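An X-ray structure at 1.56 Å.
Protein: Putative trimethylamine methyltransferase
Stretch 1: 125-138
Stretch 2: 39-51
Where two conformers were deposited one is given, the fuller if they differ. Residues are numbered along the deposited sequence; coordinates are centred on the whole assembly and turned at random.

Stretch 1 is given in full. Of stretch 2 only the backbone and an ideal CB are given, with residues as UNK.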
# COMPACT_ATOMS: atom_id res chain seq x y z
N GLU A 125 -31.39 3.11 -2.77
CA GLU A 125 -30.49 2.45 -1.82
C GLU A 125 -29.02 2.47 -2.24
O GLU A 125 -28.13 2.27 -1.40
CB GLU A 125 -30.90 1.01 -1.61
CG GLU A 125 -32.22 0.88 -0.88
CD GLU A 125 -32.26 1.68 0.43
OE1 GLU A 125 -31.47 1.32 1.34
OE2 GLU A 125 -33.03 2.68 0.53
N ARG A 126 -28.77 2.70 -3.52
CA ARG A 126 -27.43 2.75 -4.06
C ARG A 126 -26.92 4.17 -4.22
O ARG A 126 -25.88 4.39 -4.79
CB ARG A 126 -27.34 1.99 -5.37
CG ARG A 126 -27.90 0.58 -5.21
CD ARG A 126 -27.00 -0.43 -5.80
NE ARG A 126 -27.53 -1.80 -5.79
CZ ARG A 126 -27.59 -2.60 -4.73
NH1 ARG A 126 -27.23 -2.19 -3.51
NH2 ARG A 126 -28.03 -3.84 -4.90
N ASN A 127 -27.66 5.16 -3.70
CA ASN A 127 -27.16 6.54 -3.73
C ASN A 127 -25.80 6.60 -3.05
O ASN A 127 -25.56 5.86 -2.09
CB ASN A 127 -28.10 7.48 -2.96
CG ASN A 127 -29.42 7.75 -3.68
OD1 ASN A 127 -29.67 7.31 -4.81
ND2 ASN A 127 -30.31 8.46 -2.97
N ALA A 128 -24.92 7.49 -3.52
CA ALA A 128 -23.56 7.61 -2.97
C ALA A 128 -23.27 9.05 -2.63
O ALA A 128 -23.55 9.93 -3.41
CB ALA A 128 -22.53 7.13 -3.96
N GLN A 129 -22.70 9.28 -1.47
CA GLN A 129 -22.24 10.60 -1.11
C GLN A 129 -20.95 10.88 -1.83
O GLN A 129 -20.02 10.09 -1.73
CB GLN A 129 -22.03 10.77 0.41
CG GLN A 129 -21.50 12.16 0.78
CD GLN A 129 -21.35 12.36 2.27
OE1 GLN A 129 -22.37 12.28 2.97
NE2 GLN A 129 -20.11 12.67 2.78
N ILE A 130 -20.83 12.09 -2.39
CA ILE A 130 -19.59 12.56 -2.98
C ILE A 130 -19.08 13.73 -2.15
O ILE A 130 -19.72 14.77 -2.10
CB ILE A 130 -19.80 12.97 -4.46
CG1 ILE A 130 -20.05 11.72 -5.32
CG2 ILE A 130 -18.59 13.69 -5.02
CD1 ILE A 130 -18.88 10.76 -5.49
N GLY A 131 -17.96 13.53 -1.45
CA GLY A 131 -17.39 14.55 -0.59
C GLY A 131 -17.28 14.12 0.86
O GLY A 131 -17.79 13.06 1.28
N GLY A 132 -16.58 14.94 1.63
CA GLY A 132 -16.41 14.72 3.05
C GLY A 132 -15.66 13.45 3.36
O GLY A 132 -14.66 13.14 2.72
N LYS A 133 -16.22 12.67 4.29
CA LYS A 133 -15.60 11.40 4.71
C LYS A 133 -15.92 10.21 3.83
O LYS A 133 -15.48 9.12 4.10
CB LYS A 133 -15.95 11.08 6.19
CG LYS A 133 -15.49 12.12 7.19
CD LYS A 133 -13.98 12.22 7.23
CE LYS A 133 -13.53 13.19 8.29
NZ LYS A 133 -12.12 13.00 8.68
N ALA A 134 -16.64 10.42 2.74
CA ALA A 134 -17.09 9.32 1.91
C ALA A 134 -16.04 8.92 0.88
O ALA A 134 -15.23 9.76 0.47
CB ALA A 134 -18.39 9.70 1.22
N THR A 135 -16.08 7.66 0.50
CA THR A 135 -15.24 7.14 -0.61
C THR A 135 -16.11 6.27 -1.48
O THR A 135 -16.80 5.37 -0.99
CB THR A 135 -14.00 6.38 -0.09
OG1 THR A 135 -13.13 7.30 0.57
CG2 THR A 135 -13.23 5.70 -1.22
N VAL A 136 -16.08 6.56 -2.80
CA VAL A 136 -16.91 5.88 -3.78
C VAL A 136 -15.98 5.32 -4.87
O VAL A 136 -15.29 6.07 -5.55
CB VAL A 136 -17.89 6.89 -4.41
CG1 VAL A 136 -18.69 6.28 -5.53
CG2 VAL A 136 -18.81 7.46 -3.33
N PHE A 137 -16.04 4.00 -5.08
CA PHE A 137 -15.23 3.32 -6.07
C PHE A 137 -16.02 3.16 -7.37
O PHE A 137 -17.18 2.70 -7.37
CB PHE A 137 -14.83 1.94 -5.60
CG PHE A 137 -13.90 1.93 -4.43
CD1 PHE A 137 -12.84 2.79 -4.35
CD2 PHE A 137 -14.06 0.98 -3.41
CE1 PHE A 137 -11.95 2.73 -3.26
CE2 PHE A 137 -13.18 0.91 -2.34
CZ PHE A 137 -12.13 1.79 -2.26
N ALA A 138 -15.34 3.41 -8.50
CA ALA A 138 -15.90 3.20 -9.84
C ALA A 138 -14.92 2.42 -10.69
O ALA A 138 -13.70 2.45 -10.43
CB ALA A 138 -16.17 4.50 -10.54
N UNK A 39 -24.33 -9.40 -1.00
CA UNK A 39 -24.98 -8.16 -1.37
C UNK A 39 -23.99 -7.01 -1.51
O UNK A 39 -22.92 -7.04 -0.91
CB UNK A 39 -26.05 -7.80 -0.34
N UNK A 40 -24.33 -6.04 -2.34
CA UNK A 40 -23.50 -4.88 -2.49
C UNK A 40 -23.53 -4.03 -1.20
O UNK A 40 -24.59 -3.90 -0.59
CB UNK A 40 -23.96 -4.06 -3.70
N UNK A 41 -22.39 -3.45 -0.85
CA UNK A 41 -22.23 -2.54 0.28
C UNK A 41 -22.40 -1.10 -0.19
O UNK A 41 -22.07 -0.75 -1.31
CB UNK A 41 -20.87 -2.73 0.94
N UNK A 42 -22.90 -0.22 0.69
CA UNK A 42 -22.99 1.19 0.32
C UNK A 42 -21.62 1.84 0.36
O UNK A 42 -20.63 1.22 0.76
CB UNK A 42 -23.95 1.93 1.25
N UNK A 43 -21.57 3.07 -0.11
CA UNK A 43 -20.35 3.85 -0.13
C UNK A 43 -19.63 3.82 1.22
O UNK A 43 -20.26 3.76 2.26
CB UNK A 43 -20.66 5.29 -0.53
N UNK A 44 -18.32 3.88 1.16
CA UNK A 44 -17.49 3.90 2.36
C UNK A 44 -17.67 5.23 3.11
O UNK A 44 -17.61 6.30 2.50
CB UNK A 44 -16.02 3.68 2.00
N UNK A 45 -17.84 5.14 4.43
CA UNK A 45 -17.75 6.31 5.30
C UNK A 45 -16.49 6.11 6.13
O UNK A 45 -16.48 5.28 7.03
CB UNK A 45 -18.99 6.48 6.18
N UNK A 46 -15.44 6.85 5.82
CA UNK A 46 -14.15 6.67 6.50
C UNK A 46 -14.18 7.11 7.94
O UNK A 46 -14.66 8.21 8.23
CB UNK A 46 -13.05 7.44 5.76
N UNK A 47 -13.73 6.21 8.83
CA UNK A 47 -13.58 6.51 10.26
C UNK A 47 -12.12 6.76 10.57
O UNK A 47 -11.78 7.24 11.65
CB UNK A 47 -14.12 5.37 11.13
N UNK A 48 -11.25 6.43 9.63
CA UNK A 48 -9.83 6.62 9.73
C UNK A 48 -9.47 8.02 9.24
O UNK A 48 -10.27 8.68 8.55
CB UNK A 48 -9.08 5.55 8.93
N UNK A 49 -8.27 8.47 9.61
CA UNK A 49 -7.70 9.79 9.31
C UNK A 49 -7.12 9.89 7.92
O UNK A 49 -6.72 8.85 7.34
CB UNK A 49 -6.61 10.13 10.33
N UNK A 50 -7.04 11.11 7.39
CA UNK A 50 -6.33 11.38 6.13
C UNK A 50 -4.83 11.52 6.38
O UNK A 50 -4.40 12.15 7.35
CB UNK A 50 -6.87 12.65 5.47
N UNK A 51 -4.02 10.87 5.54
CA UNK A 51 -2.58 10.99 5.63
C UNK A 51 -2.11 12.20 4.85
O UNK A 51 -2.49 12.35 3.65
CB UNK A 51 -1.90 9.72 5.12

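Position 39 has nothing of stretch 1 within 5.5 Å of its ideal CB, and its phi of -64° admits most residues, proline included; it is Pro39. At position 40 the CB points toward stretch 1 and lies 3.8 Å from Arg126 NH1, so a small or polar side chain would sit comfortably against the guanidinium. The residue is Ser40, its CB over one face of that group, while one water links Ser40 O to Arg126 NH1. Position 41 points away into space free of stretch 1, which sets no preference; it is Leu41. Position 42 points sideways, its CB 5.0 Å from Glu125 O, and a phi of -75° suits proline among many; it is Pro42.

Position 43 is more demanding. Its CB points toward stretch 1, 4.0 Å from Val136 CG2 and 4.3 Å from Ala128 CB, and the small side chains of Ala128 and Ala134 leave room beside the strands. A large apolar or aromatic residue would fit. Tyr43 takes chi1 p and lays its ring along this surface: Gln129 CB sits over one face, 4.0 Å from the ring centroid, and Ala134 CB lies 3.7 Å from Tyr43 CD2. Its hydroxyl reaches Gln129 OE1 through a water.

Position 44 pairs with Thr135 in an antiparallel bridge, its N 3.0 Å from Thr135 O and its O 2.9 Å from Thr135 N, both hydrogen bonds. Its CB shares a sheet face with Thr135, and the Phe137 ring is within reach, so a beta-branched or other apolar residue suits. Ile44 extends CD1 to 3.5 Å from Phe137 CE2. Position 45 shares the face of Ala134 in a non-hydrogen-bonded pair, its CB 4.9 Å from Lys133 O; many side chains would do, and Gln45 makes little contact.

At position 46 the backbone N donates to Lys133 O at 2.8 Å. Beyond the CB, stretch 1 offers the acceptors Gly132 O, Ala134 O and Thr135 OG1, calling for a long side chain with several donors. Arg46 supplies them: NE bonds Thr135 OG1 at 2.8 Å, and NH1 bonds both Gly132 O at 3.0 Å and Ala134 O at 2.9 Å, bracing the type II' turn from Gly131 to Ala134.

Positions 47, 48 and 49 all point away, leaving the choice open to stretch 1; they are Arg47, Ile48 and Arg49. Position 50 points sideways, but a long acid could reach the Lys133 amine. Glu50 does so, its OE2 3.3 Å from Lys133 NZ in a salt bridge. Position 51 is out of reach, and is Tyr51.

Stretch 2 (39-51) PSLPYIQRRIREY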
# COMPACT_ATOMS: atom_id res chain seq x y z
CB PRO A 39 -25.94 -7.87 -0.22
CG PRO A 39 -25.36 -8.60 0.94
CD PRO A 39 -24.64 -9.80 0.40
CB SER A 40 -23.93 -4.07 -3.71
OG SER A 40 -23.35 -4.67 -4.87
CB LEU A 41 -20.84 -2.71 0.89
CG LEU A 41 -20.50 -4.10 1.39
CD1 LEU A 41 -19.11 -4.09 2.03
CD2 LEU A 41 -21.55 -4.58 2.36
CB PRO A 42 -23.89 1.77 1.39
CG PRO A 42 -23.60 0.94 2.54
CD PRO A 42 -23.37 -0.46 2.05
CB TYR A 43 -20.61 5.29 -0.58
CG TYR A 43 -21.42 6.13 0.34
CD1 TYR A 43 -22.80 6.12 0.30
CD2 TYR A 43 -20.81 6.92 1.32
CE1 TYR A 43 -23.54 6.89 1.17
CE2 TYR A 43 -21.54 7.68 2.20
CZ TYR A 43 -22.90 7.66 2.11
OH TYR A 43 -23.67 8.42 2.98
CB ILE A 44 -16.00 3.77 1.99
CG1 ILE A 44 -15.72 2.35 1.44
CG2 ILE A 44 -15.13 4.10 3.17
CD1 ILE A 44 -14.45 2.25 0.68
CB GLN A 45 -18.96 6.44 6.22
CG GLN A 45 -20.19 6.76 5.43
CD GLN A 45 -21.42 6.89 6.28
OE1 GLN A 45 -21.40 7.52 7.36
NE2 GLN A 45 -22.53 6.35 5.81
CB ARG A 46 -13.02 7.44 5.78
CG ARG A 46 -12.53 6.77 4.51
CD ARG A 46 -11.55 7.64 3.75
NE ARG A 46 -12.27 8.62 2.91
CZ ARG A 46 -12.41 9.93 3.16
NH1 ARG A 46 -13.11 10.64 2.31
NH2 ARG A 46 -11.88 10.53 4.22
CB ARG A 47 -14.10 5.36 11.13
CG ARG A 47 -15.51 4.89 10.84
CD ARG A 47 -16.52 6.01 10.89
NE ARG A 47 -17.87 5.49 10.77
CZ ARG A 47 -18.88 6.18 10.26
NH1 ARG A 47 -20.08 5.62 10.18
NH2 ARG A 47 -18.69 7.42 9.83
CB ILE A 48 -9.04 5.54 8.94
CG1 ILE A 48 -9.44 5.51 7.48
CG2 ILE A 48 -9.30 4.16 9.54
CD1 ILE A 48 -8.53 4.57 6.67
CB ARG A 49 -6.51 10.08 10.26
CG ARG A 49 -6.92 10.26 11.68
CD ARG A 49 -5.70 10.46 12.55
NE ARG A 49 -5.99 9.87 13.83
CZ ARG A 49 -5.34 10.17 14.94
NH1 ARG A 49 -4.38 11.07 14.92
NH2 ARG A 49 -5.68 9.56 16.06
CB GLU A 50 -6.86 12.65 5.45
CG GLU A 50 -8.38 12.65 5.30
CD GLU A 50 -9.12 13.36 6.45
OE1 GLU A 50 -8.64 13.39 7.62
OE2 GLU A 50 -10.20 13.92 6.17
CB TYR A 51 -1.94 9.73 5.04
CG TYR A 51 -0.45 9.74 5.25
CD1 TYR A 51 0.08 9.57 6.52
CD2 TYR A 51 0.43 9.88 4.19
CE1 TYR A 51 1.43 9.58 6.73
CE2 TYR A 51 1.80 9.88 4.39
CZ TYR A 51 2.31 9.71 5.66
OH TYR A 51 3.65 9.70 5.92
O HOH W 1 -27.24 -4.23 -1.48
O HOH W 2 -26.80 -6.43 -3.65
O HOH W 3 -23.53 3.72 -2.08
O HOH W 4 -22.38 10.09 4.64
O HOH W 5 -11.82 13.39 4.23
O HOH W 6 -12.39 10.41 9.54
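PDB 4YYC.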